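Local coordinates for uncharacterized conserved protein of COG5135 (Nostoc punctiforme, PDB 2I51), which binds flavin mononucleotide and, being related to pyridoxamine 5'-phosphate oxidase, is probably a flavin-dependent oxidoreductase whose substrate is not established, at residues A24-A30 / A75-F81; D161-H167 / W178-R182; L55-T59 / M113-L117. Residue numbers count along the deposited sequence, not the author numbering.

Contact 1: A24-A30 / A75-F81; sequences ARYLQLA and AEICWYF. With FMN (flavin mononucleotide), chain P; FMN (flavin mononucleotide), chain C; EDO (1,2-ethanediol), chain G; EDO (1,2-ethanediol), chain O.
Residues 26-30 and 75-81 are neighbouring antiparallel strands, their axes 4.7 Å apart and their directions 159° from each other; A24 and R25 lead in through a short turn. Q28 pairs with C78 as a hydrogen-bonded pair (Q28 N to C78 O 3.0 Å, C78 N to Q28 O 2.9 Å), as does A30 with E76 (A30 N to E76 O 2.9 Å, E76 N to A30 O 3.1 Å). Between them L29 and I77 form a non-hydrogen-bonded pair, CA to CA 4.4 Å. Toward the start of 24-30, past L27 and W79 (CA to CA 4.7 Å), direct backbone bonding gives way to a water that accepts from Y80 N (2.9 Å) and lies 3.1 Å from Y26 O, to which it can donate, while W79 (chi1 t, chi2 near 0°) swings its indole across so that NE1 donates to A24 O at 2.8 Å. L27, chi1 p and chi2 p, lays CD2 over that indole in a CH-pi contact, 3.7 Å from the six-membered ring centroid. This pair of strands belongs to the FMN-binding barrel of the pyridoxamine 5'-phosphate oxidase family, whose flavin sites lie between two subunits. The face with L27, L29 and I77 is apolar: L29 (t, p) brings CD1 to 3.4 Å from I77 CG2, and L27 CD1 lies 3.8 Å from that same CG2. Q28, A30, E76 and C78 face the second subunit, where E76 OE2 meets the backbone of N40 of that chain; E76 (t, t) also bridges to R89. Y26, chi1 m, places one ring face against a flavin, CD2 to C7M 3.4 Å, whereas Y80, chi1 t, approaches the other flavin, CD1 to C8M 3.7 Å.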
# COMPACT_ATOMS: atom_id res chain seq x y z
N ALA A 24 -4.39 -3.19 -12.72
CA ALA A 24 -4.13 -1.75 -12.66
C ALA A 24 -5.26 -1.04 -11.92
O ALA A 24 -5.11 0.12 -11.60
CB ALA A 24 -3.97 -1.18 -14.03
N ARG A 25 -6.38 -1.72 -11.67
CA ARG A 25 -7.46 -1.17 -10.85
C ARG A 25 -7.33 -1.60 -9.39
O ARG A 25 -8.22 -1.30 -8.58
CB ARG A 25 -8.80 -1.49 -11.43
CG ARG A 25 -8.96 -0.70 -12.79
CD ARG A 25 -10.18 -1.09 -13.54
NE ARG A 25 -11.34 -0.67 -12.79
CZ ARG A 25 -12.04 0.45 -12.98
NH1 ARG A 25 -11.73 1.31 -13.95
NH2 ARG A 25 -13.09 0.70 -12.20
N TYR A 26 -6.21 -2.18 -9.00
CA TYR A 26 -5.98 -2.55 -7.62
C TYR A 26 -5.06 -1.51 -6.99
O TYR A 26 -4.06 -1.07 -7.60
CB TYR A 26 -5.31 -3.91 -7.51
CG TYR A 26 -6.03 -5.06 -8.12
CD1 TYR A 26 -7.35 -5.00 -8.46
CD2 TYR A 26 -5.34 -6.23 -8.38
CE1 TYR A 26 -7.98 -6.11 -9.08
CE2 TYR A 26 -5.93 -7.30 -8.96
CZ TYR A 26 -7.24 -7.24 -9.30
OH TYR A 26 -7.86 -8.35 -9.91
N LEU A 27 -5.38 -1.07 -5.79
CA LEU A 27 -4.60 -0.03 -5.13
C LEU A 27 -4.51 -0.36 -3.65
O LEU A 27 -5.26 -1.20 -3.12
CB LEU A 27 -5.19 1.35 -5.40
CG LEU A 27 -6.64 1.61 -5.01
CD1 LEU A 27 -6.76 1.74 -3.48
CD2 LEU A 27 -7.19 2.92 -5.73
N GLN A 28 -3.62 0.30 -2.93
CA GLN A 28 -3.37 0.01 -1.53
C GLN A 28 -3.87 1.12 -0.63
O GLN A 28 -3.46 2.30 -0.81
CB GLN A 28 -1.88 -0.28 -1.29
CG GLN A 28 -1.42 -1.59 -1.91
CD GLN A 28 -1.37 -1.62 -3.39
OE1 GLN A 28 -0.94 -0.64 -4.03
NE2 GLN A 28 -1.86 -2.73 -4.00
N LEU A 29 -4.71 0.76 0.33
CA LEU A 29 -5.29 1.76 1.23
C LEU A 29 -4.66 1.61 2.60
O LEU A 29 -4.77 0.56 3.28
CB LEU A 29 -6.78 1.51 1.40
CG LEU A 29 -7.48 2.36 2.49
CD1 LEU A 29 -7.77 3.67 1.87
CD2 LEU A 29 -8.75 1.65 3.04
N ALA A 30 -4.01 2.70 3.06
CA ALA A 30 -3.42 2.74 4.38
C ALA A 30 -4.33 3.49 5.33
O ALA A 30 -4.79 4.59 5.04
CB ALA A 30 -2.03 3.46 4.32
N ALA A 75 -7.38 8.45 5.42
CA ALA A 75 -6.60 7.35 4.80
C ALA A 75 -5.69 7.92 3.71
O ALA A 75 -5.90 9.04 3.24
CB ALA A 75 -7.50 6.30 4.24
N GLU A 76 -4.71 7.12 3.30
CA GLU A 76 -3.92 7.48 2.16
C GLU A 76 -3.80 6.26 1.25
O GLU A 76 -3.39 5.17 1.70
CB GLU A 76 -2.51 7.91 2.55
CG GLU A 76 -1.72 8.45 1.34
CD GLU A 76 -0.51 9.27 1.76
OE1 GLU A 76 -0.69 10.35 2.44
OE2 GLU A 76 0.64 8.90 1.45
N ILE A 77 -4.24 6.43 0.01
CA ILE A 77 -4.05 5.36 -0.94
C ILE A 77 -2.75 5.58 -1.71
O ILE A 77 -2.27 6.71 -1.90
CB ILE A 77 -5.24 5.18 -1.87
CG1 ILE A 77 -5.49 6.48 -2.65
CG2 ILE A 77 -6.47 4.66 -1.07
CD1 ILE A 77 -6.47 6.30 -3.82
N CYS A 78 -2.13 4.47 -2.11
CA CYS A 78 -1.03 4.48 -3.04
C CYS A 78 -1.46 3.59 -4.16
O CYS A 78 -1.88 2.46 -3.97
CB CYS A 78 0.23 3.98 -2.39
SG CYS A 78 1.65 4.08 -3.49
N TRP A 79 -1.36 4.13 -5.38
CA TRP A 79 -1.87 3.48 -6.60
C TRP A 79 -0.78 3.51 -7.65
O TRP A 79 -0.40 4.59 -8.12
CB TRP A 79 -3.08 4.21 -7.05
CG TRP A 79 -3.94 3.53 -8.10
CD1 TRP A 79 -3.75 2.32 -8.73
CD2 TRP A 79 -5.21 4.03 -8.54
NE1 TRP A 79 -4.86 2.05 -9.52
CE2 TRP A 79 -5.76 3.06 -9.40
CE3 TRP A 79 -5.97 5.15 -8.22
CZ2 TRP A 79 -7.03 3.22 -9.99
CZ3 TRP A 79 -7.17 5.35 -8.85
CH2 TRP A 79 -7.68 4.39 -9.69
N TYR A 80 -0.25 2.35 -8.00
CA TYR A 80 0.80 2.22 -8.96
C TYR A 80 0.28 1.60 -10.25
O TYR A 80 -0.44 0.56 -10.23
CB TYR A 80 2.01 1.38 -8.41
CG TYR A 80 3.11 1.25 -9.39
CD1 TYR A 80 3.83 2.37 -9.78
CD2 TYR A 80 3.41 0.05 -10.03
CE1 TYR A 80 4.81 2.32 -10.75
CE2 TYR A 80 4.41 -0.02 -11.01
CZ TYR A 80 5.13 1.12 -11.36
OH TYR A 80 6.08 1.09 -12.32
N PHE A 81 0.63 2.22 -11.37
CA PHE A 81 0.19 1.82 -12.71
C PHE A 81 1.37 1.25 -13.45
O PHE A 81 2.26 1.95 -13.86
CB PHE A 81 -0.36 3.05 -13.44
CG PHE A 81 -1.71 3.47 -12.97
CD1 PHE A 81 -2.84 2.93 -13.51
CD2 PHE A 81 -1.84 4.40 -11.95
CE1 PHE A 81 -4.13 3.35 -13.07
CE2 PHE A 81 -3.08 4.79 -11.48
CZ PHE A 81 -4.23 4.30 -12.06
N1 FMN P . 11.27 5.83 -2.93
C2 FMN P . 12.27 5.38 -2.09
O2 FMN P . 12.64 6.06 -1.13
N3 FMN P . 12.81 4.14 -2.28
C4 FMN P . 12.50 3.30 -3.32
O4 FMN P . 12.92 2.14 -3.38
C4A FMN P . 11.50 3.75 -4.18
N5 FMN P . 11.13 2.94 -5.26
C5A FMN P . 10.01 3.33 -6.00
C6 FMN P . 9.53 2.50 -6.99
C7 FMN P . 8.43 2.85 -7.78
C7M FMN P . 7.85 1.85 -8.76
C8 FMN P . 7.80 4.07 -7.55
C8M FMN P . 6.46 4.39 -8.22
C9 FMN P . 8.30 4.92 -6.59
C9A FMN P . 9.41 4.58 -5.79
N10 FMN P . 9.92 5.46 -4.82
C10 FMN P . 10.92 5.01 -3.95
C1' FMN P . 9.40 6.84 -4.62
C2' FMN P . 8.40 6.81 -3.48
O2' FMN P . 7.17 6.14 -3.87
C3' FMN P . 8.10 8.23 -2.96
O3' FMN P . 7.67 9.07 -4.05
C4' FMN P . 9.37 8.82 -2.38
O4' FMN P . 10.13 7.89 -1.61
C5' FMN P . 8.94 9.94 -1.45
O5' FMN P . 8.17 9.43 -0.40
P FMN P . 7.96 10.19 0.99
O1P FMN P . 9.24 10.07 1.77
O2P FMN P . 7.71 11.63 0.55
O3P FMN P . 6.80 9.57 1.67
N1 FMN C . -10.86 -6.24 0.58
C2 FMN C . -11.91 -5.41 0.62
O2 FMN C . -12.47 -5.12 1.69
N3 FMN C . -12.36 -4.82 -0.54
C4 FMN C . -11.80 -5.06 -1.76
O4 FMN C . -12.12 -4.39 -2.81
C4A FMN C . -10.71 -5.91 -1.82
N5 FMN C . -10.11 -6.22 -3.03
C5A FMN C . -8.88 -6.94 -2.99
C6 FMN C . -8.20 -7.15 -4.18
C7 FMN C . -7.00 -7.87 -4.23
C7M FMN C . -6.16 -7.86 -5.48
C8 FMN C . -6.54 -8.42 -3.03
C8M FMN C . -5.12 -8.99 -2.97
C9 FMN C . -7.24 -8.23 -1.83
C9A FMN C . -8.43 -7.52 -1.82
N10 FMN C . -9.15 -7.33 -0.66
C10 FMN C . -10.23 -6.50 -0.63
C1' FMN C . -8.78 -8.06 0.62
C2' FMN C . -7.97 -7.09 1.50
O2' FMN C . -6.67 -6.84 0.91
C3' FMN C . -7.84 -7.55 2.96
O3' FMN C . -7.32 -8.87 2.95
C4' FMN C . -9.25 -7.56 3.59
O4' FMN C . -10.06 -6.45 3.22
C5' FMN C . -9.07 -7.52 5.10
O5' FMN C . -8.37 -6.33 5.45
P FMN C . -8.52 -5.70 6.88
O1P FMN C . -9.88 -5.14 7.08
O2P FMN C . -8.26 -6.88 7.88
O3P FMN C . -7.41 -4.72 7.06
C1 EDO G . 0.51 13.44 -0.61
O1 EDO G . 1.18 12.19 -0.44
C2 EDO G . -0.80 12.97 -1.19
O2 EDO G . -1.25 11.89 -0.41
C1 EDO O . 1.13 13.95 3.28
O1 EDO O . -0.14 13.28 3.10
C2 EDO O . 2.14 12.85 3.45
O2 EDO O . 1.39 11.64 3.25
O HOH W 1 -1.35 0.02 -6.72

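Contact 2: D161-H167 / W178-R182; sequences DPVQVDH and WLYHR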
# COMPACT_ATOMS: atom_id res chain seq x y z
N ASP A 161 -12.51 10.86 -0.31
CA ASP A 161 -12.53 12.23 -0.87
C ASP A 161 -11.15 12.85 -0.77
O ASP A 161 -10.78 13.34 0.31
CB ASP A 161 -13.51 13.12 -0.11
CG ASP A 161 -13.75 14.47 -0.83
OD1 ASP A 161 -13.63 14.55 -2.09
OD2 ASP A 161 -14.18 15.40 -0.13
N PRO A 162 -10.36 12.78 -1.86
CA PRO A 162 -9.00 13.30 -1.74
C PRO A 162 -8.91 14.80 -1.47
O PRO A 162 -9.62 15.58 -2.09
CB PRO A 162 -8.38 12.99 -3.10
CG PRO A 162 -9.18 11.86 -3.65
CD PRO A 162 -10.58 12.20 -3.21
N VAL A 163 -8.05 15.15 -0.53
CA VAL A 163 -7.70 16.55 -0.40
C VAL A 163 -6.24 16.84 -0.74
O VAL A 163 -5.88 17.99 -0.91
CB VAL A 163 -8.07 17.13 0.97
CG1 VAL A 163 -9.54 16.95 1.23
CG2 VAL A 163 -7.23 16.51 2.07
N GLN A 164 -5.43 15.80 -0.92
CA GLN A 164 -4.07 15.98 -1.37
C GLN A 164 -3.74 14.82 -2.29
O GLN A 164 -4.04 13.67 -1.96
CB GLN A 164 -3.06 16.03 -0.22
CG GLN A 164 -1.65 16.44 -0.67
CD GLN A 164 -0.76 16.99 0.42
OE1 GLN A 164 0.33 16.48 0.65
NE2 GLN A 164 -1.20 18.06 1.05
N VAL A 165 -3.13 15.12 -3.44
CA VAL A 165 -2.74 14.11 -4.41
C VAL A 165 -1.29 14.38 -4.83
O VAL A 165 -0.95 15.51 -5.18
CB VAL A 165 -3.67 14.11 -5.61
CG1 VAL A 165 -3.19 13.13 -6.72
CG2 VAL A 165 -5.10 13.78 -5.16
N ASP A 166 -0.44 13.36 -4.81
CA ASP A 166 0.99 13.42 -5.26
C ASP A 166 1.08 12.46 -6.43
O ASP A 166 0.83 11.25 -6.27
CB ASP A 166 1.82 12.96 -4.06
CG ASP A 166 3.32 13.01 -4.23
OD1 ASP A 166 3.83 13.18 -5.32
OD2 ASP A 166 3.99 12.76 -3.19
N HIS A 167 1.36 12.97 -7.61
CA HIS A 167 1.49 12.18 -8.83
C HIS A 167 2.93 12.14 -9.29
O HIS A 167 3.50 13.19 -9.61
CB HIS A 167 0.63 12.80 -9.91
CG HIS A 167 0.65 12.07 -11.21
ND1 HIS A 167 0.43 12.72 -12.42
CD2 HIS A 167 0.81 10.75 -11.50
CE1 HIS A 167 0.48 11.83 -13.39
NE2 HIS A 167 0.71 10.63 -12.87
N TRP A 178 4.09 16.03 -9.27
CA TRP A 178 3.15 17.11 -9.07
C TRP A 178 2.37 16.88 -7.81
O TRP A 178 1.93 15.76 -7.56
CB TRP A 178 2.19 17.21 -10.25
CG TRP A 178 2.75 17.86 -11.41
CD1 TRP A 178 3.47 17.27 -12.41
CD2 TRP A 178 2.66 19.24 -11.75
NE1 TRP A 178 3.86 18.23 -13.33
CE2 TRP A 178 3.36 19.43 -12.95
CE3 TRP A 178 2.04 20.34 -11.15
CZ2 TRP A 178 3.45 20.70 -13.57
CZ3 TRP A 178 2.14 21.59 -11.76
CH2 TRP A 178 2.84 21.75 -12.95
N LEU A 179 2.18 17.93 -7.03
CA LEU A 179 1.39 17.91 -5.83
C LEU A 179 0.17 18.77 -6.04
O LEU A 179 0.26 19.90 -6.51
CB LEU A 179 2.20 18.47 -4.67
CG LEU A 179 1.68 18.40 -3.26
CD1 LEU A 179 1.43 16.94 -2.78
CD2 LEU A 179 2.73 19.15 -2.37
N TYR A 180 -0.98 18.24 -5.65
CA TYR A 180 -2.25 18.94 -5.74
C TYR A 180 -2.81 19.02 -4.33
O TYR A 180 -2.80 18.04 -3.59
CB TYR A 180 -3.22 18.14 -6.61
CG TYR A 180 -2.82 17.87 -8.03
CD1 TYR A 180 -2.00 16.81 -8.35
CD2 TYR A 180 -3.29 18.70 -9.06
CE1 TYR A 180 -1.64 16.56 -9.63
CE2 TYR A 180 -2.95 18.45 -10.36
CZ TYR A 180 -2.12 17.37 -10.64
OH TYR A 180 -1.74 17.13 -11.96
N HIS A 181 -3.35 20.17 -3.94
CA HIS A 181 -3.94 20.35 -2.62
C HIS A 181 -5.27 21.11 -2.70
O HIS A 181 -5.38 22.05 -3.45
CB HIS A 181 -2.95 21.06 -1.70
CG HIS A 181 -3.46 21.26 -0.31
ND1 HIS A 181 -3.49 20.27 0.64
CD2 HIS A 181 -4.02 22.35 0.27
CE1 HIS A 181 -4.04 20.73 1.74
NE2 HIS A 181 -4.35 22.00 1.55
N ARG A 182 -6.25 20.67 -1.92
CA ARG A 182 -7.56 21.30 -1.85
C ARG A 182 -7.64 22.12 -0.56
O ARG A 182 -7.34 21.59 0.51
CB ARG A 182 -8.67 20.25 -1.86
CG ARG A 182 -10.00 20.86 -2.17
CD ARG A 182 -11.07 19.89 -2.21
NE ARG A 182 -11.39 19.39 -0.88
CZ ARG A 182 -12.18 18.34 -0.68
NH1 ARG A 182 -12.67 17.70 -1.73
NH2 ARG A 182 -12.45 17.93 0.55
O HOH W 2 -0.12 15.32 -12.80
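A corner in the chain at V163 lets one segment meet strand 178-182 in two ways: residues 164-167 pair with it along the backbone, while D161, on the far side of the corner, reaches it by its side chain. V163 and Q164 both face A91, which makes the corner a classic beta bulge. R182 answers with an extended start (chi1 t, chi2 t) and a bend at chi3, forming a salt bridge in which NH2 lies 3.1 Å and NH1 3.2 Å from D161 OD2; its guanidinium face rests on V163, with NH2 3.1 Å from CG1. The backbone bond R182 N to V163 O, 2.9 Å, holds the strand end beside the bend. Beyond it the pairing is regular antiparallel, at 171°: V165 with Y180 (2.9 and 2.8 Å between V165 N and Y180 O, and Y180 N and V165 O) and H167 with W178 (H167 N to W178 O 2.8 Å, W178 N to H167 O 2.9 Å). On one face Q164 NE2 donates to H181 ND1 at 3.2 Å. On the other, a water joins H167 ND1 (2.7 Å) and Y180 OH (2.6 Å), while H167 NE2 bonds to E86. The two segments are arms of the hairpin 155-169/176-182, bordered by strand 86-97 on one flank and strand 188-192 on the other, with W7 packing edge-to-face on Y180.

Contact 3: L55-T59 / M113-L117; sequences LRFIT and MWQEL. With FMN (flavin mononucleotide), chain C; EDO (1,2-ethanediol), chain E.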
# COMPACT_ATOMS: atom_id res chain seq x y z
N LEU A 55 -13.66 8.52 -4.73
CA LEU A 55 -13.42 7.14 -5.21
C LEU A 55 -14.24 6.13 -4.42
O LEU A 55 -14.33 6.27 -3.18
CB LEU A 55 -11.94 6.77 -5.03
CG LEU A 55 -10.92 7.56 -5.84
CD1 LEU A 55 -10.66 9.02 -5.31
CD2 LEU A 55 -9.60 6.77 -5.78
N ARG A 56 -14.79 5.14 -5.11
CA ARG A 56 -15.63 4.07 -4.54
C ARG A 56 -14.87 2.79 -4.36
O ARG A 56 -14.15 2.32 -5.25
CB ARG A 56 -16.83 3.76 -5.46
CG ARG A 56 -17.71 4.88 -5.75
CD ARG A 56 -19.01 4.39 -6.40
NE ARG A 56 -18.77 3.64 -7.63
CZ ARG A 56 -19.71 3.00 -8.32
NH1 ARG A 56 -21.01 3.01 -7.96
NH2 ARG A 56 -19.35 2.30 -9.39
N PHE A 57 -15.10 2.16 -3.18
CA PHE A 57 -14.64 0.83 -2.87
C PHE A 57 -15.77 0.14 -2.10
O PHE A 57 -16.70 0.82 -1.62
CB PHE A 57 -13.42 0.90 -1.96
CG PHE A 57 -12.34 1.79 -2.48
CD1 PHE A 57 -11.43 1.31 -3.36
CD2 PHE A 57 -12.28 3.10 -2.10
CE1 PHE A 57 -10.45 2.14 -3.88
CE2 PHE A 57 -11.30 3.94 -2.57
CZ PHE A 57 -10.38 3.43 -3.48
N ILE A 58 -15.65 -1.17 -1.94
CA ILE A 58 -16.54 -1.94 -1.07
C ILE A 58 -15.71 -2.65 -0.03
O ILE A 58 -14.52 -2.96 -0.26
CB ILE A 58 -17.40 -2.93 -1.87
CG1 ILE A 58 -16.61 -4.10 -2.43
CG2 ILE A 58 -18.20 -2.17 -2.92
CD1 ILE A 58 -17.41 -5.15 -3.26
N THR A 59 -16.34 -2.92 1.10
CA THR A 59 -15.70 -3.69 2.16
C THR A 59 -16.76 -4.29 3.06
O THR A 59 -17.93 -3.90 3.01
CB THR A 59 -14.65 -2.89 2.93
OG1 THR A 59 -13.71 -3.77 3.56
CG2 THR A 59 -15.29 -1.94 3.94
N MSE A 113 -24.19 0.67 -5.83
CA MSE A 113 -22.95 -0.10 -5.88
C MSE A 113 -23.22 -1.60 -5.76
O MSE A 113 -22.68 -2.42 -6.51
CB MSE A 113 -22.00 0.38 -4.81
CG MSE A 113 -20.68 -0.35 -4.66
SE MSE A 113 -19.31 0.28 -5.90
CE MSE A 113 -19.73 -0.91 -7.21
N TRP A 114 -24.02 -1.97 -4.77
CA TRP A 114 -24.40 -3.37 -4.57
C TRP A 114 -24.93 -3.98 -5.85
O TRP A 114 -24.58 -5.10 -6.24
CB TRP A 114 -25.49 -3.45 -3.47
CG TRP A 114 -25.98 -4.83 -3.22
CD1 TRP A 114 -27.20 -5.35 -3.60
CD2 TRP A 114 -25.31 -5.87 -2.52
NE1 TRP A 114 -27.33 -6.63 -3.14
CE2 TRP A 114 -26.18 -6.99 -2.48
CE3 TRP A 114 -24.06 -5.98 -1.92
CZ2 TRP A 114 -25.85 -8.16 -1.86
CZ3 TRP A 114 -23.74 -7.18 -1.29
CH2 TRP A 114 -24.63 -8.24 -1.28
N GLN A 115 -25.86 -3.27 -6.48
CA GLN A 115 -26.52 -3.76 -7.68
C GLN A 115 -25.57 -3.89 -8.88
O GLN A 115 -25.81 -4.75 -9.75
CB GLN A 115 -27.68 -2.85 -8.01
CG GLN A 115 -28.80 -2.99 -6.98
CD GLN A 115 -29.99 -2.14 -7.31
OE1 GLN A 115 -29.98 -1.45 -8.34
NE2 GLN A 115 -31.00 -2.11 -6.44
N GLU A 116 -24.54 -3.06 -8.93
CA GLU A 116 -23.58 -3.05 -10.01
C GLU A 116 -22.56 -4.16 -9.92
O GLU A 116 -21.83 -4.47 -10.90
CB GLU A 116 -22.88 -1.67 -10.03
CG GLU A 116 -23.80 -0.58 -10.49
CD GLU A 116 -23.42 0.87 -10.17
OE1 GLU A 116 -22.32 1.10 -9.64
OE2 GLU A 116 -24.26 1.78 -10.46
N LEU A 117 -22.41 -4.75 -8.75
CA LEU A 117 -21.49 -5.84 -8.57
C LEU A 117 -21.83 -7.08 -9.38
O LEU A 117 -22.97 -7.31 -9.76
CB LEU A 117 -21.41 -6.24 -7.11
CG LEU A 117 -20.93 -5.16 -6.13
CD1 LEU A 117 -20.95 -5.76 -4.73
CD2 LEU A 117 -19.54 -4.64 -6.46
N1 FMN C . -10.86 -6.24 0.58
C2 FMN C . -11.91 -5.41 0.62
O2 FMN C . -12.47 -5.12 1.69
N3 FMN C . -12.36 -4.82 -0.54
C4 FMN C . -11.80 -5.06 -1.76
O4 FMN C . -12.12 -4.39 -2.81
C4A FMN C . -10.71 -5.91 -1.82
N5 FMN C . -10.11 -6.22 -3.03
C5A FMN C . -8.88 -6.94 -2.99
C6 FMN C . -8.20 -7.15 -4.18
C7 FMN C . -7.00 -7.87 -4.23
C7M FMN C . -6.16 -7.86 -5.48
C8 FMN C . -6.54 -8.42 -3.03
C8M FMN C . -5.12 -8.99 -2.97
C9 FMN C . -7.24 -8.23 -1.83
C9A FMN C . -8.43 -7.52 -1.82
N10 FMN C . -9.15 -7.33 -0.66
C10 FMN C . -10.23 -6.50 -0.63
C1' FMN C . -8.78 -8.06 0.62
C2' FMN C . -7.97 -7.09 1.50
O2' FMN C . -6.67 -6.84 0.91
C3' FMN C . -7.84 -7.55 2.96
O3' FMN C . -7.32 -8.87 2.95
C4' FMN C . -9.25 -7.56 3.59
O4' FMN C . -10.06 -6.45 3.22
C5' FMN C . -9.07 -7.52 5.10
O5' FMN C . -8.37 -6.33 5.45
P FMN C . -8.52 -5.70 6.88
O1P FMN C . -9.88 -5.14 7.08
O2P FMN C . -8.26 -6.88 7.88
O3P FMN C . -7.41 -4.72 7.06
C1 EDO E . -26.95 0.31 -10.33
O1 EDO E . -26.56 1.02 -11.52
C2 EDO E . -28.46 0.32 -10.20
O2 EDO E . -28.93 -0.93 -10.70
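At M113, a selenomethionine near the C-terminal end of helix 107-116, the side chain points at strand 55-59 and fills the space between its two outward residues, R56 and I58. Its chi1 t, chi2 p course puts CG 3.5 Å from I58 CG2, and chi3 near -90° leaves SE over one face of the R56 guanidinium, 3.7 Å from CZ. These contacts are close although the backbones are well separated: the nearest CA pair, I58 and M113, is 8.2 Å apart, so side chains bridge the gap. W114 points away from the strand and packs edge-to-face with F155. Q115 is exposed, and an ethanediol, probably from the crystallisation liquor, links its OE1 (to ethanediol O2, 2.6 Å) with E116 OE2 (to ethanediol O1, 2.6 Å). E116 itself returns to the strand: its OE1 receives R56 NH1 at 2.9 Å and NH2 at 3.2 Å, a salt bridge at the guanidinium edge. R56 NH2 also bonds to the carbonyl of R46. L117 follows the helix end, and its CD2 reaches I58 CD1 at 3.9 Å, so I58 is covered by both M113 and L117. The opposite side of the strand serves the flavin. I58 turns its side chain to the helix while its carbonyl O accepts from FMN N3 at 2.9 Å, nearly linear at 176°, and T59 OG1 donates to FMN O2 at 2.6 Å. The strand, reading the pyrimidine edge of the isoalloxazine, thus supplies one wall of an FMN site in this pyridoxamine 5'-phosphate oxidase-related protein, and the helix packs behind it.

Overall arrangement
Contacts 1 and 3 are buried, while contact 2 is partly buried, its centre about 15 Å from the centre of the chain. Contacts 1 and 2 are both strand pairings in the same sheet, yet contact 1 covers its inner face with aliphatic and indole packing, whereas contact 2 adds a salt bridge and polar side-chain pairs. Contact 3 instead sets a helix on a strand, with 266 Å² buried against 570 and 606 Å². L55 of contact 3 joins all three, its CD2 3.7 Å from I77 CD1 and its CD1 3.6 Å from P162 CG. Contacts 1 and 3 interleave along the sequence and touch one flavin, through Y26 at its dimethylbenzene end and through I58 and T59 at its pyrimidine end.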